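PDB 4FYE: SidF, inhibitor of growth family, member 3 from Legionella pneumophila subsp. pneumophila, which probably removes a phosphate from membrane phosphoinositides, with an activity classed as that of a phosphatidylinositol-3,4,5-trisphosphate 3-phosphatase. Local coordinates for residues Ile202-Cys207 and Thr701-Leu706; Asn623-Gln628 and Gly717-Gln722; Ala657-Gly662 and Ala725-Asn730; Ala664-Met669 and Thr676-Asp681; His682-Gly687 and Gln695-Leu700. The protein carries 1 engineered substitution. One frame throughout, in Å; residues are numbered along the deposited sequence.

Contact 1. Residues Ile202-Cys207 and Thr701-Leu706; sequences IMYIPC and TTIQAL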
# COMPACT_ATOMS: atom_id res chain seq x y z
N ILE A 202 -3.10 -8.88 -11.33
CA ILE A 202 -2.88 -8.12 -10.14
C ILE A 202 -4.25 -7.85 -9.52
O ILE A 202 -5.18 -7.46 -10.22
CB ILE A 202 -2.29 -6.73 -10.46
CG1 ILE A 202 -1.03 -6.82 -11.30
CG2 ILE A 202 -1.96 -6.00 -9.14
CD1 ILE A 202 -0.77 -5.51 -12.02
N MET A 203 -4.34 -7.97 -8.20
CA MET A 203 -5.59 -7.66 -7.54
C MET A 203 -5.38 -6.88 -6.24
O MET A 203 -4.30 -6.86 -5.73
CB MET A 203 -6.38 -8.91 -7.29
CG MET A 203 -5.59 -10.06 -6.73
SD MET A 203 -6.77 -11.40 -6.32
CE MET A 203 -6.94 -12.38 -7.82
N TYR A 204 -6.41 -6.16 -5.82
CA TYR A 204 -6.46 -5.40 -4.61
C TYR A 204 -7.65 -6.02 -3.93
O TYR A 204 -8.78 -6.05 -4.51
CB TYR A 204 -6.67 -3.88 -4.86
CG TYR A 204 -5.43 -3.05 -5.30
CD1 TYR A 204 -4.27 -3.65 -5.73
CD2 TYR A 204 -5.45 -1.68 -5.29
CE1 TYR A 204 -3.15 -2.91 -6.11
CE2 TYR A 204 -4.35 -0.92 -5.71
CZ TYR A 204 -3.21 -1.52 -6.10
OH TYR A 204 -2.13 -0.74 -6.51
N ILE A 205 -7.37 -6.63 -2.77
CA ILE A 205 -8.38 -7.21 -1.96
C ILE A 205 -8.46 -6.32 -0.74
O ILE A 205 -7.48 -6.09 -0.08
CB ILE A 205 -8.03 -8.62 -1.54
CG1 ILE A 205 -7.81 -9.52 -2.75
CG2 ILE A 205 -9.16 -9.22 -0.69
CD1 ILE A 205 -7.02 -10.77 -2.33
N PRO A 206 -9.63 -5.76 -0.48
CA PRO A 206 -9.75 -4.84 0.64
C PRO A 206 -9.51 -5.62 1.93
O PRO A 206 -10.06 -6.69 2.15
CB PRO A 206 -11.22 -4.47 0.63
CG PRO A 206 -11.80 -5.01 -0.63
CD PRO A 206 -10.93 -6.14 -1.07
N CYS A 207 -8.77 -5.05 2.84
CA CYS A 207 -8.66 -5.72 4.07
C CYS A 207 -8.80 -4.72 5.15
O CYS A 207 -8.91 -3.53 4.89
CB CYS A 207 -7.27 -6.38 4.17
SG CYS A 207 -6.01 -5.14 3.96
N THR A 701 -1.34 0.79 -15.17
CA THR A 701 -2.17 1.93 -14.65
C THR A 701 -3.60 1.53 -14.49
O THR A 701 -4.42 2.22 -13.83
CB THR A 701 -2.08 3.16 -15.52
OG1 THR A 701 -1.82 2.72 -16.87
CG2 THR A 701 -0.92 4.06 -15.00
N THR A 702 -3.93 0.40 -15.05
CA THR A 702 -5.34 0.06 -15.08
C THR A 702 -5.93 -0.28 -13.72
O THR A 702 -7.00 0.23 -13.39
CB THR A 702 -5.76 -0.79 -16.33
OG1 THR A 702 -6.09 -2.09 -15.96
CG2 THR A 702 -4.73 -0.80 -17.37
N ILE A 703 -5.20 -1.03 -12.89
CA ILE A 703 -5.62 -1.32 -11.50
C ILE A 703 -5.68 -0.02 -10.69
O ILE A 703 -6.55 0.10 -9.84
CB ILE A 703 -4.72 -2.41 -10.82
CG1 ILE A 703 -5.43 -3.08 -9.63
CG2 ILE A 703 -3.36 -1.88 -10.32
CD1 ILE A 703 -6.48 -4.06 -10.07
N GLN A 704 -4.79 0.97 -10.98
CA GLN A 704 -4.79 2.24 -10.30
C GLN A 704 -6.07 3.00 -10.62
O GLN A 704 -6.65 3.59 -9.74
CB GLN A 704 -3.57 3.11 -10.69
CG GLN A 704 -2.26 2.47 -10.29
CD GLN A 704 -1.08 3.29 -10.75
OE1 GLN A 704 -0.14 2.75 -11.35
NE2 GLN A 704 -1.11 4.60 -10.47
N ALA A 705 -6.54 2.96 -11.86
CA ALA A 705 -7.71 3.76 -12.14
C ALA A 705 -8.94 3.12 -11.50
O ALA A 705 -9.87 3.83 -11.05
CB ALA A 705 -7.89 3.99 -13.62
N LEU A 706 -8.92 1.79 -11.41
CA LEU A 706 -10.01 1.04 -10.74
C LEU A 706 -10.07 1.33 -9.25
O LEU A 706 -11.12 1.60 -8.73
CB LEU A 706 -9.74 -0.45 -10.87
CG LEU A 706 -10.46 -1.16 -11.98
CD1 LEU A 706 -10.53 -2.65 -11.63
CD2 LEU A 706 -11.90 -0.61 -12.02
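Ile703 of helix 701-712 sits against Ile202 and Tyr204 of strand 199-206, an alpha/beta packing in which a helix lies on one face of a mixed six-stranded sheet. The two segments run nearly parallel, with 23° between their directions and axes 9.4 Å apart. From CB, the Ile703 side chain divides. The CG2 methyl approaches the phenol end of Tyr204, 4.2 Å from its OH. The other branch has CG1 anti to the backbone N (chi1 -158°), which lays this carbon over the centre of the Tyr204 ring. The result is a CH-pi contact, CG1 of Ile703 standing 4.2 Å from the Tyr204 ring centroid and only 11° off the normal. Beyond it, CD1 turns to the strand backbone. Tyr204 is buried but has a polar partner, because its OH hydrogen-bonds Gln654 of helix 652-668, and its ring also meets His707 at a steep angle. The last atom of the branch, Ile703 CD1, ends 3.6 Å from the carbonyl O of Ile202.

Contact 2. Residues Asn623-Gln628 and Gly717-Gln722; sequences NNFKLQ and GKFEIQ
Phe625 and Phe719 reach for each other from opposite directions and meet as an offset edge-to-face pair, joining the start of helix 626-637 to the loop between helices 701-712 and 733-741. The ring planes stand at 81° and the centroids are 5.2 Å apart. Phe625 presents its far edge: its CZ lies 3.5 Å from CZ of Phe719, over the face of the Phe719 ring, and its neighbour CE2 comes close to the same atom. The torsions differ in kind. In Phe625 the ring is anti to the carbonyl carbon and lies beside the backbone N (chi1 -73°); its CB points to one side of the partner, and this torsion swings the ring end back toward Phe719. Phe719 instead throws its ring directly over, with CG anti to the backbone N (chi1 176°). Beside the rings, the amide end of Asn624 rests on the aliphatic part of Gln722, near CB and CG, before the Gln722 chain bends at chi2 and carries its own amide away. Both rings also pack on Arg655 of helix 652-668, and Phe625 touches Val419. The chemistry is thus mainly dispersive, with the hydrogen-bearing edge of one phenyl set against the pi cloud of the other, an arrangement consistent with the weak electrostatic preference of aromatic rings for edge-to-face meeting.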
# COMPACT_ATOMS: atom_id res chain seq x y z
N ASN A 623 16.08 8.70 -11.17
CA ASN A 623 16.06 7.62 -10.16
C ASN A 623 14.90 7.70 -9.26
O ASN A 623 14.88 7.00 -8.27
CB ASN A 623 17.32 7.64 -9.27
CG ASN A 623 18.56 7.43 -10.06
OD1 ASN A 623 19.60 8.06 -9.81
ND2 ASN A 623 18.47 6.57 -11.07
N ASN A 624 13.96 8.56 -9.56
CA ASN A 624 12.83 8.78 -8.68
C ASN A 624 12.13 7.60 -7.96
O ASN A 624 11.92 7.62 -6.73
CB ASN A 624 11.82 9.73 -9.31
CG ASN A 624 10.98 10.46 -8.29
OD1 ASN A 624 9.89 11.01 -8.62
ND2 ASN A 624 11.45 10.51 -7.07
N PHE A 625 11.66 6.55 -8.51
CA PHE A 625 11.11 5.83 -7.24
C PHE A 625 12.01 4.68 -6.78
O PHE A 625 11.58 3.75 -6.06
CB PHE A 625 9.70 5.26 -7.53
CG PHE A 625 8.58 6.31 -7.61
CD1 PHE A 625 7.51 6.24 -6.72
CD2 PHE A 625 8.64 7.36 -8.52
CE1 PHE A 625 6.46 7.14 -6.78
CE2 PHE A 625 7.59 8.29 -8.59
CZ PHE A 625 6.49 8.18 -7.72
N LYS A 626 13.26 4.67 -7.27
CA LYS A 626 14.08 3.44 -7.28
C LYS A 626 14.49 2.96 -5.87
O LYS A 626 14.53 1.74 -5.61
CB LYS A 626 15.35 3.63 -8.10
CG LYS A 626 15.12 4.05 -9.52
CD LYS A 626 16.31 3.59 -10.34
CE LYS A 626 16.20 4.10 -11.77
NZ LYS A 626 17.51 3.75 -12.38
N LEU A 627 14.74 3.90 -4.95
CA LEU A 627 15.36 3.52 -3.70
C LEU A 627 14.25 2.94 -2.85
O LEU A 627 14.42 1.86 -2.28
CB LEU A 627 16.09 4.69 -3.01
CG LEU A 627 16.58 4.47 -1.55
CD1 LEU A 627 17.50 3.26 -1.42
CD2 LEU A 627 17.26 5.75 -1.04
N GLN A 628 13.10 3.61 -2.87
CA GLN A 628 11.89 3.15 -2.19
C GLN A 628 11.51 1.78 -2.72
O GLN A 628 11.22 0.84 -1.94
CB GLN A 628 10.80 4.20 -2.40
CG GLN A 628 11.19 5.64 -1.94
CD GLN A 628 11.81 6.51 -3.03
OE1 GLN A 628 12.57 6.05 -3.83
NE2 GLN A 628 11.54 7.80 -3.01
N GLY A 717 -5.50 8.57 -9.84
CA GLY A 717 -4.14 8.75 -9.67
C GLY A 717 -3.89 10.15 -10.21
O GLY A 717 -4.05 10.36 -11.41
N LYS A 718 -3.43 11.06 -9.37
CA LYS A 718 -3.10 12.42 -9.77
C LYS A 718 -1.63 12.80 -9.59
O LYS A 718 -1.32 13.99 -9.56
CB LYS A 718 -3.87 13.40 -8.87
CG LYS A 718 -4.49 14.52 -9.63
CD LYS A 718 -4.14 15.87 -9.03
CE LYS A 718 -4.30 16.99 -10.07
NZ LYS A 718 -3.83 18.31 -9.54
N PHE A 719 -0.74 11.85 -9.38
CA PHE A 719 0.71 12.10 -9.25
C PHE A 719 1.34 12.97 -10.38
O PHE A 719 1.20 12.64 -11.55
CB PHE A 719 1.46 10.78 -9.20
CG PHE A 719 2.97 10.95 -9.17
CD1 PHE A 719 3.58 11.61 -8.10
CD2 PHE A 719 3.78 10.49 -10.23
CE1 PHE A 719 4.95 11.79 -8.07
CE2 PHE A 719 5.14 10.65 -10.17
CZ PHE A 719 5.73 11.29 -9.10
N GLU A 720 2.09 14.02 -10.06
CA GLU A 720 2.76 14.77 -11.12
C GLU A 720 4.05 14.13 -11.49
O GLU A 720 5.01 14.17 -10.71
CB GLU A 720 3.01 16.17 -10.71
CG GLU A 720 1.73 16.96 -10.64
CD GLU A 720 1.93 18.31 -9.98
OE1 GLU A 720 1.20 18.57 -8.99
OE2 GLU A 720 2.83 19.08 -10.42
N ILE A 721 4.09 13.54 -12.68
CA ILE A 721 5.30 12.87 -13.10
C ILE A 721 6.46 13.89 -13.10
O ILE A 721 6.26 15.02 -13.52
CB ILE A 721 5.11 12.16 -14.45
CG1 ILE A 721 4.10 11.00 -14.27
CG2 ILE A 721 6.43 11.61 -14.93
CD1 ILE A 721 3.44 10.51 -15.57
N GLN A 722 7.63 13.49 -12.57
CA GLN A 722 8.78 14.37 -12.42
C GLN A 722 9.74 14.21 -13.54
O GLN A 722 10.33 15.17 -13.95
CB GLN A 722 9.55 14.09 -11.13
CG GLN A 722 8.79 14.55 -9.88
CD GLN A 722 8.35 16.00 -9.95
OE1 GLN A 722 7.18 16.28 -10.13
NE2 GLN A 722 9.29 16.92 -9.83

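Contact 3. Residues Ala657-Gly662 and Ala725-Asn730; sequences AQKIVG and ANFADN
Lys659 and Gln658, neighbours on helix 652-668, hold a loop that leaves a 3-10 turn at Ala725-Asn726. The helix follows strand 641-645 after a short connection, an order consistent with the strand, phosphate-binding loop and helix of CX5R phosphatases. Van der Waals contact comes first: the aliphatic part of Lys659 crosses the Phe727 ring obliquely, with its CD 3.8 Å from CE1 and its CE 3.9 Å from CZ of that ring. Gln658 approaches from another quarter, extended beyond CG, and puts its amide at the ring's edge, CD of Gln658 lying 3.8 Å from CD1 of Phe727. Amide and ring planes are 65° apart. The charged contact is a cation-pi interaction, NZ of Lys659 standing 4.8 Å from the Phe727 centroid and 20° off the ring normal. Arg655, one helical turn earlier, makes a second cation-pi contact with the same ring and a salt bridge to Asp729. Polar contact is a single hydrogen bond, for which the lysine chain is bent at chi2 (65°) and chi4, bringing its end in toward the loop. Asn726 has its side chain engaged elsewhere, OD1 with Arg683 and ND2 with the carbonyl of Gly621, while its backbone O serves the lysine: NZ of Lys659 lies 3.0 Å from Asn726 O, in the carbonyl plane.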
# COMPACT_ATOMS: atom_id res chain seq x y z
N ALA A 657 3.53 1.50 -5.67
CA ALA A 657 3.03 0.10 -5.82
C ALA A 657 3.23 -0.41 -7.26
O ALA A 657 3.55 -1.60 -7.47
CB ALA A 657 1.57 -0.04 -5.37
N GLN A 658 3.12 0.50 -8.24
CA GLN A 658 3.29 0.16 -9.65
C GLN A 658 4.74 -0.24 -9.93
O GLN A 658 5.01 -1.18 -10.67
CB GLN A 658 2.95 1.39 -10.55
CG GLN A 658 3.45 1.27 -12.01
CD GLN A 658 3.09 2.45 -13.00
OE1 GLN A 658 3.56 2.46 -14.17
NE2 GLN A 658 2.32 3.43 -12.56
N LYS A 659 5.69 0.52 -9.39
CA LYS A 659 7.10 0.17 -9.53
C LYS A 659 7.38 -1.19 -8.87
O LYS A 659 8.10 -2.04 -9.43
CB LYS A 659 7.91 1.30 -8.87
CG LYS A 659 8.78 2.13 -9.79
CD LYS A 659 8.06 2.94 -10.81
CE LYS A 659 9.03 3.78 -11.67
NZ LYS A 659 9.46 3.19 -13.00
N ILE A 660 6.80 -1.49 -7.71
CA ILE A 660 7.19 -2.73 -7.02
C ILE A 660 6.52 -3.90 -7.70
O ILE A 660 7.15 -4.94 -7.89
CB ILE A 660 6.71 -2.69 -5.56
CG1 ILE A 660 7.51 -1.66 -4.79
CG2 ILE A 660 6.83 -4.05 -4.91
CD1 ILE A 660 6.73 -1.06 -3.65
N VAL A 661 5.23 -3.76 -8.07
CA VAL A 661 4.54 -4.91 -8.62
C VAL A 661 5.15 -5.16 -9.99
O VAL A 661 5.37 -6.30 -10.34
CB VAL A 661 3.01 -4.72 -8.81
CG1 VAL A 661 2.34 -6.06 -8.88
CG2 VAL A 661 2.40 -4.06 -7.64
N GLY A 662 5.45 -4.11 -10.75
CA GLY A 662 5.92 -4.29 -12.13
C GLY A 662 7.29 -4.97 -12.06
O GLY A 662 7.64 -5.85 -12.86
N ALA A 725 10.38 9.77 -18.52
CA ALA A 725 10.92 8.50 -18.91
C ALA A 725 10.74 7.40 -17.85
O ALA A 725 10.96 6.21 -18.17
CB ALA A 725 12.37 8.72 -19.26
N ASN A 726 10.33 7.80 -16.64
CA ASN A 726 9.92 6.87 -15.55
C ASN A 726 8.63 6.11 -15.71
O ASN A 726 8.45 5.12 -14.99
CB ASN A 726 9.88 7.55 -14.18
CG ASN A 726 11.27 7.93 -13.68
OD1 ASN A 726 12.25 7.31 -14.08
ND2 ASN A 726 11.36 8.95 -12.78
N PHE A 727 7.73 6.54 -16.63
CA PHE A 727 6.44 5.90 -16.77
C PHE A 727 5.97 5.79 -18.22
O PHE A 727 6.14 6.71 -19.03
CB PHE A 727 5.42 6.66 -15.92
CG PHE A 727 5.69 6.57 -14.43
CD1 PHE A 727 5.27 5.49 -13.70
CD2 PHE A 727 6.36 7.61 -13.77
CE1 PHE A 727 5.54 5.42 -12.33
CE2 PHE A 727 6.60 7.56 -12.42
CZ PHE A 727 6.21 6.44 -11.70
N ALA A 728 5.36 4.66 -18.54
CA ALA A 728 4.76 4.42 -19.84
C ALA A 728 3.67 5.44 -20.13
O ALA A 728 3.53 5.92 -21.26
CB ALA A 728 4.18 3.03 -19.88
N ASP A 729 2.92 5.84 -19.12
CA ASP A 729 1.75 6.70 -19.37
C ASP A 729 2.08 8.22 -19.19
O ASP A 729 3.11 8.61 -18.68
CB ASP A 729 0.61 6.32 -18.46
CG ASP A 729 0.85 6.83 -17.06
OD1 ASP A 729 1.73 6.23 -16.41
OD2 ASP A 729 0.27 7.88 -16.65
N ASN A 730 1.17 9.08 -19.60
CA ASN A 730 1.48 10.47 -19.66
C ASN A 730 0.70 11.29 -18.59
O ASN A 730 0.60 12.51 -18.71
CB ASN A 730 1.12 10.93 -21.05
CG ASN A 730 -0.42 10.80 -21.38
OD1 ASN A 730 -1.25 10.54 -20.52
ND2 ASN A 730 -0.77 11.04 -22.64

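Contact 4. Residues Ala664-Met669 and Thr676-Asp681; sequences ALWTAM and TGEFLD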
# COMPACT_ATOMS: atom_id res chain seq x y z
N ALA A 664 8.33 -6.88 -9.61
CA ALA A 664 8.10 -8.30 -9.20
C ALA A 664 7.70 -9.20 -10.41
O ALA A 664 8.21 -10.35 -10.57
CB ALA A 664 7.01 -8.36 -8.14
N LEU A 665 6.80 -8.69 -11.26
CA LEU A 665 6.35 -9.49 -12.38
C LEU A 665 7.46 -9.65 -13.44
O LEU A 665 7.68 -10.71 -13.99
CB LEU A 665 5.11 -8.89 -12.97
CG LEU A 665 3.84 -9.13 -12.15
CD1 LEU A 665 2.83 -8.22 -12.78
CD2 LEU A 665 3.32 -10.59 -12.19
N TRP A 666 8.17 -8.59 -13.73
CA TRP A 666 9.20 -8.67 -14.69
C TRP A 666 10.24 -9.71 -14.25
O TRP A 666 10.68 -10.53 -15.03
CB TRP A 666 9.83 -7.29 -14.83
CG TRP A 666 10.96 -7.32 -15.78
CD1 TRP A 666 12.32 -7.44 -15.50
CD2 TRP A 666 10.86 -7.29 -17.22
NE1 TRP A 666 13.06 -7.43 -16.63
CE2 TRP A 666 12.24 -7.42 -17.72
CE3 TRP A 666 9.80 -7.28 -18.11
CZ2 TRP A 666 12.52 -7.45 -19.10
CZ3 TRP A 666 10.09 -7.33 -19.48
CH2 TRP A 666 11.41 -7.40 -19.97
N THR A 667 10.61 -9.71 -12.99
CA THR A 667 11.70 -10.58 -12.51
C THR A 667 11.26 -12.00 -12.41
O THR A 667 11.97 -12.92 -12.80
CB THR A 667 12.17 -10.10 -11.14
OG1 THR A 667 12.47 -8.70 -11.26
CG2 THR A 667 13.41 -10.84 -10.69
N ALA A 668 10.06 -12.22 -11.89
CA ALA A 668 9.58 -13.59 -11.82
C ALA A 668 9.48 -14.28 -13.18
O ALA A 668 9.63 -15.49 -13.26
CB ALA A 668 8.27 -13.65 -11.08
N MET A 669 9.22 -13.53 -14.26
CA MET A 669 9.08 -14.17 -15.57
C MET A 669 10.38 -14.28 -16.43
O MET A 669 10.34 -14.65 -17.63
CB MET A 669 8.01 -13.44 -16.32
CG MET A 669 6.69 -13.38 -15.55
SD MET A 669 5.55 -12.47 -16.61
CE MET A 669 5.68 -13.43 -18.13
N THR A 676 17.60 -8.00 -12.60
CA THR A 676 18.52 -7.22 -13.48
C THR A 676 18.45 -5.69 -13.32
O THR A 676 19.34 -4.97 -13.78
CB THR A 676 18.25 -7.48 -14.98
OG1 THR A 676 16.92 -7.00 -15.37
CG2 THR A 676 18.39 -8.95 -15.28
N GLY A 677 17.40 -5.18 -12.70
CA GLY A 677 17.19 -3.73 -12.69
C GLY A 677 16.56 -3.15 -13.97
O GLY A 677 16.20 -1.97 -14.03
N GLU A 678 16.42 -3.97 -15.00
CA GLU A 678 15.86 -3.47 -16.25
C GLU A 678 14.54 -2.69 -16.10
O GLU A 678 14.40 -1.61 -16.67
CB GLU A 678 15.65 -4.60 -17.24
CG GLU A 678 15.95 -4.22 -18.70
CD GLU A 678 16.45 -5.41 -19.50
OE1 GLU A 678 16.44 -6.56 -18.96
OE2 GLU A 678 16.85 -5.19 -20.68
N PHE A 679 13.61 -3.25 -15.32
CA PHE A 679 12.29 -2.69 -15.19
C PHE A 679 12.43 -1.32 -14.57
O PHE A 679 11.67 -0.42 -14.86
CB PHE A 679 11.34 -3.55 -14.34
CG PHE A 679 9.94 -3.04 -14.35
CD1 PHE A 679 9.52 -2.13 -13.43
CD2 PHE A 679 9.10 -3.39 -15.36
CE1 PHE A 679 8.25 -1.61 -13.46
CE2 PHE A 679 7.84 -2.86 -15.42
CZ PHE A 679 7.42 -1.95 -14.47
N LEU A 680 13.42 -1.12 -13.72
CA LEU A 680 13.56 0.22 -13.15
C LEU A 680 14.37 1.19 -14.00
O LEU A 680 13.97 2.32 -14.14
CB LEU A 680 14.09 0.13 -11.73
CG LEU A 680 13.24 -0.51 -10.63
CD1 LEU A 680 14.05 -0.38 -9.33
CD2 LEU A 680 11.90 0.25 -10.55
N ASP A 681 15.46 0.72 -14.60
CA ASP A 681 16.43 1.57 -15.28
C ASP A 681 15.96 1.92 -16.67
O ASP A 681 16.26 3.01 -17.18
CB ASP A 681 17.81 0.86 -15.36
CG ASP A 681 18.41 0.51 -13.95
OD1 ASP A 681 17.95 1.12 -12.93
OD2 ASP A 681 19.34 -0.35 -13.86
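Trp666 near the end of helix 652-668 fits against Glu678 and Phe679 at the start of the short helix 678-681 and Thr676 just before it. Its CB carbon lies 4.0 Å from CD2 of Phe679, and the CB of Phe679 comes within 4.1 Å of Trp666 CG, so the two aromatic residues touch mainly through their inner atoms and their side chains slant past one another. Farther out along the indole, NE1 of Trp666 is 3.9 Å from CB of Glu678. The Glu678 chain continues outward, its OE1 4.0 Å from CZ2 of Trp666, with carboxylate and indole planes 78° apart. Thr676 stands at the indole edge. Behind this first shell, a side-chain bond and the helix N-cap shape the turn. Thr676 holds OG1 between its backbone N and carbonyl carbon (chi1 65°), from where it accepts a bond from Glu678 N, 3.1 Å long and 161° at the hydrogen, an ST turn. Gly677 takes the N-cap position with a positive phi, and its carbonyl O receives Asp681 N. Both aromatic residues have CG anti to the backbone N, which sends their rings off the helices toward a shared neighbour. That neighbour is helix 692-699, where Trp666 rests on Asn692 and Val693 and Phe679 on Leu696 and Asp697, while elsewhere on helix 652-668 Ala664, Leu665 and Ala668 pack on strand 260-268.

Contact 5. Residues His682-Gly687 and Gln695-Leu700; sequences HRRTHG and QLDREL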
# COMPACT_ATOMS: atom_id res chain seq x y z
N HIS A 682 15.21 1.00 -17.29
CA HIS A 682 14.72 1.23 -18.67
C HIS A 682 14.04 2.58 -18.79
O HIS A 682 13.17 2.93 -17.99
CB HIS A 682 13.85 0.09 -19.24
CG HIS A 682 13.50 0.30 -20.71
ND1 HIS A 682 12.41 1.04 -21.13
CD2 HIS A 682 14.20 -0.05 -21.87
CE1 HIS A 682 12.40 1.11 -22.46
NE2 HIS A 682 13.49 0.45 -22.93
N ARG A 683 14.46 3.34 -19.79
CA ARG A 683 13.95 4.67 -20.05
C ARG A 683 12.74 4.57 -21.00
O ARG A 683 12.91 4.30 -22.20
CB ARG A 683 15.09 5.58 -20.67
CG ARG A 683 16.30 5.89 -19.75
CD ARG A 683 15.91 6.51 -18.37
NE ARG A 683 15.26 5.60 -17.39
CZ ARG A 683 14.46 6.02 -16.37
NH1 ARG A 683 14.18 7.34 -16.20
NH2 ARG A 683 13.92 5.16 -15.50
N ARG A 684 11.53 4.83 -20.50
CA ARG A 684 10.34 4.70 -21.38
C ARG A 684 10.36 5.76 -22.45
O ARG A 684 10.80 6.89 -22.20
CB ARG A 684 9.02 4.74 -20.59
CG ARG A 684 8.60 3.39 -20.06
CD ARG A 684 8.56 3.29 -18.52
NE ARG A 684 9.82 2.87 -17.92
CZ ARG A 684 10.00 2.00 -16.90
NH1 ARG A 684 9.02 1.36 -16.31
NH2 ARG A 684 11.25 1.76 -16.50
N THR A 685 9.93 5.40 -23.66
CA THR A 685 9.99 6.33 -24.80
C THR A 685 8.65 6.69 -25.39
O THR A 685 8.62 7.61 -26.16
CB THR A 685 10.87 5.80 -25.95
OG1 THR A 685 10.36 4.52 -26.34
CG2 THR A 685 12.32 5.61 -25.50
N HIS A 686 7.56 5.99 -25.06
CA HIS A 686 6.20 6.45 -25.47
C HIS A 686 5.96 6.40 -26.97
O HIS A 686 5.06 7.06 -27.49
CB HIS A 686 5.89 7.86 -24.92
CG HIS A 686 6.41 8.08 -23.52
ND1 HIS A 686 7.57 8.74 -23.25
CD2 HIS A 686 5.93 7.63 -22.28
CE1 HIS A 686 7.78 8.75 -21.93
NE2 HIS A 686 6.79 8.05 -21.34
N GLY A 687 6.77 5.61 -27.65
CA GLY A 687 6.82 5.54 -29.11
C GLY A 687 5.77 4.60 -29.69
O GLY A 687 4.99 3.99 -28.95
N GLN A 695 6.09 -2.20 -22.39
CA GLN A 695 4.83 -2.86 -22.71
C GLN A 695 4.18 -3.36 -21.39
O GLN A 695 2.96 -3.23 -21.19
CB GLN A 695 5.05 -3.98 -23.74
CG GLN A 695 3.72 -4.47 -24.30
CD GLN A 695 3.70 -5.90 -24.86
OE1 GLN A 695 2.67 -6.59 -24.74
NE2 GLN A 695 4.83 -6.36 -25.48
N LEU A 696 5.01 -3.91 -20.50
CA LEU A 696 4.50 -4.27 -19.17
C LEU A 696 4.05 -3.01 -18.47
O LEU A 696 2.97 -2.96 -17.86
CB LEU A 696 5.58 -4.95 -18.33
CG LEU A 696 5.18 -6.05 -17.33
CD1 LEU A 696 6.18 -6.23 -16.20
CD2 LEU A 696 3.79 -6.03 -16.74
N ASP A 697 4.88 -1.98 -18.51
CA ASP A 697 4.58 -0.81 -17.73
C ASP A 697 3.18 -0.30 -18.17
O ASP A 697 2.44 0.16 -17.37
CB ASP A 697 5.72 0.23 -17.87
CG ASP A 697 5.76 1.25 -16.71
OD1 ASP A 697 5.34 0.93 -15.56
OD2 ASP A 697 6.27 2.38 -16.94
N ARG A 698 2.83 -0.47 -19.45
CA ARG A 698 1.58 0.00 -19.98
C ARG A 698 0.45 -0.69 -19.30
O ARG A 698 -0.62 -0.12 -19.14
CB ARG A 698 1.49 -0.18 -21.50
CG ARG A 698 2.32 0.86 -22.24
CD ARG A 698 2.19 0.68 -23.71
NE ARG A 698 2.85 1.75 -24.44
CZ ARG A 698 2.97 1.78 -25.79
NH1 ARG A 698 2.49 0.76 -26.50
NH2 ARG A 698 3.55 2.82 -26.42
N GLU A 699 0.69 -1.85 -18.76
CA GLU A 699 -0.44 -2.61 -18.21
C GLU A 699 -0.86 -2.03 -16.85
O GLU A 699 -2.06 -2.02 -16.51
CB GLU A 699 -0.10 -4.09 -18.05
CG GLU A 699 0.21 -4.90 -19.31
CD GLU A 699 -0.97 -4.98 -20.25
OE1 GLU A 699 -0.76 -5.48 -21.35
OE2 GLU A 699 -2.10 -4.52 -19.92
N LEU A 700 0.11 -1.51 -16.11
CA LEU A 700 -0.03 -1.26 -14.67
C LEU A 700 -0.91 -0.08 -14.26
O LEU A 700 -1.26 0.07 -13.10
CB LEU A 700 1.35 -1.16 -14.04
CG LEU A 700 2.20 -2.30 -14.58
CD1 LEU A 700 3.65 -2.05 -14.21
CD2 LEU A 700 1.71 -3.62 -14.00
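A buried salt bridge between Arg684 and Asp697 ties the loop after helix 678-681 to helix 692-699, the next helix in the chain. NH1 of Arg684 gives a nearly straight bond to OD2 of Asp697, 3.0 Å and 161°. The two flat groups are turned 81° apart: OD2 lies near the guanidinium plane, but is itself met from above the carboxylate plane. Bends at chi2 and chi3 curl the arginine back on its own loop, where NH2 of Arg684 donates 2.7 Å to the carbonyl O of His682 and also reaches the carbonyl of Phe679. Asp697 OD2 has a second donor, the backbone N of Ala728. One residue on, the extended Arg698 chain brings the edge of its guanidinium to Gly687, farther along the loop, with a weak bond from NH2 to Gly687 O of 3.1 Å. The arrangement is a loop joining two consecutive helices and folded back onto the second, with one arginine bridging carbonyls at the end of the first and a carboxylate on the second.

Overall arrangement
Helix 652-668 is the common element: contacts 3 and 4 both use it, and Tyr204 of contact 1 bonds to its Gln654. Contact 3 is the hub, its centre about 8 Å from those of contacts 2 and 5. Phe625 CE2 lies 3.9 Å from Phe727 CZ, extending the aromatic cluster of contact 2, while His686 NE2 to Phe727 O, 2.7 Å, links in contact 5. Phe679 bridges contacts 4 and 5, and Lys626 NZ of contact 2 meets Asp681 OD1 of contact 4 at 2.7 Å. Contact 1, about 14 Å centre to centre from contact 3, joins this group to the large sheet. If helix 652-668 follows the phosphate-binding loop, as in CX5R phosphatases, contacts 3 and 4 lie on the helix behind that loop.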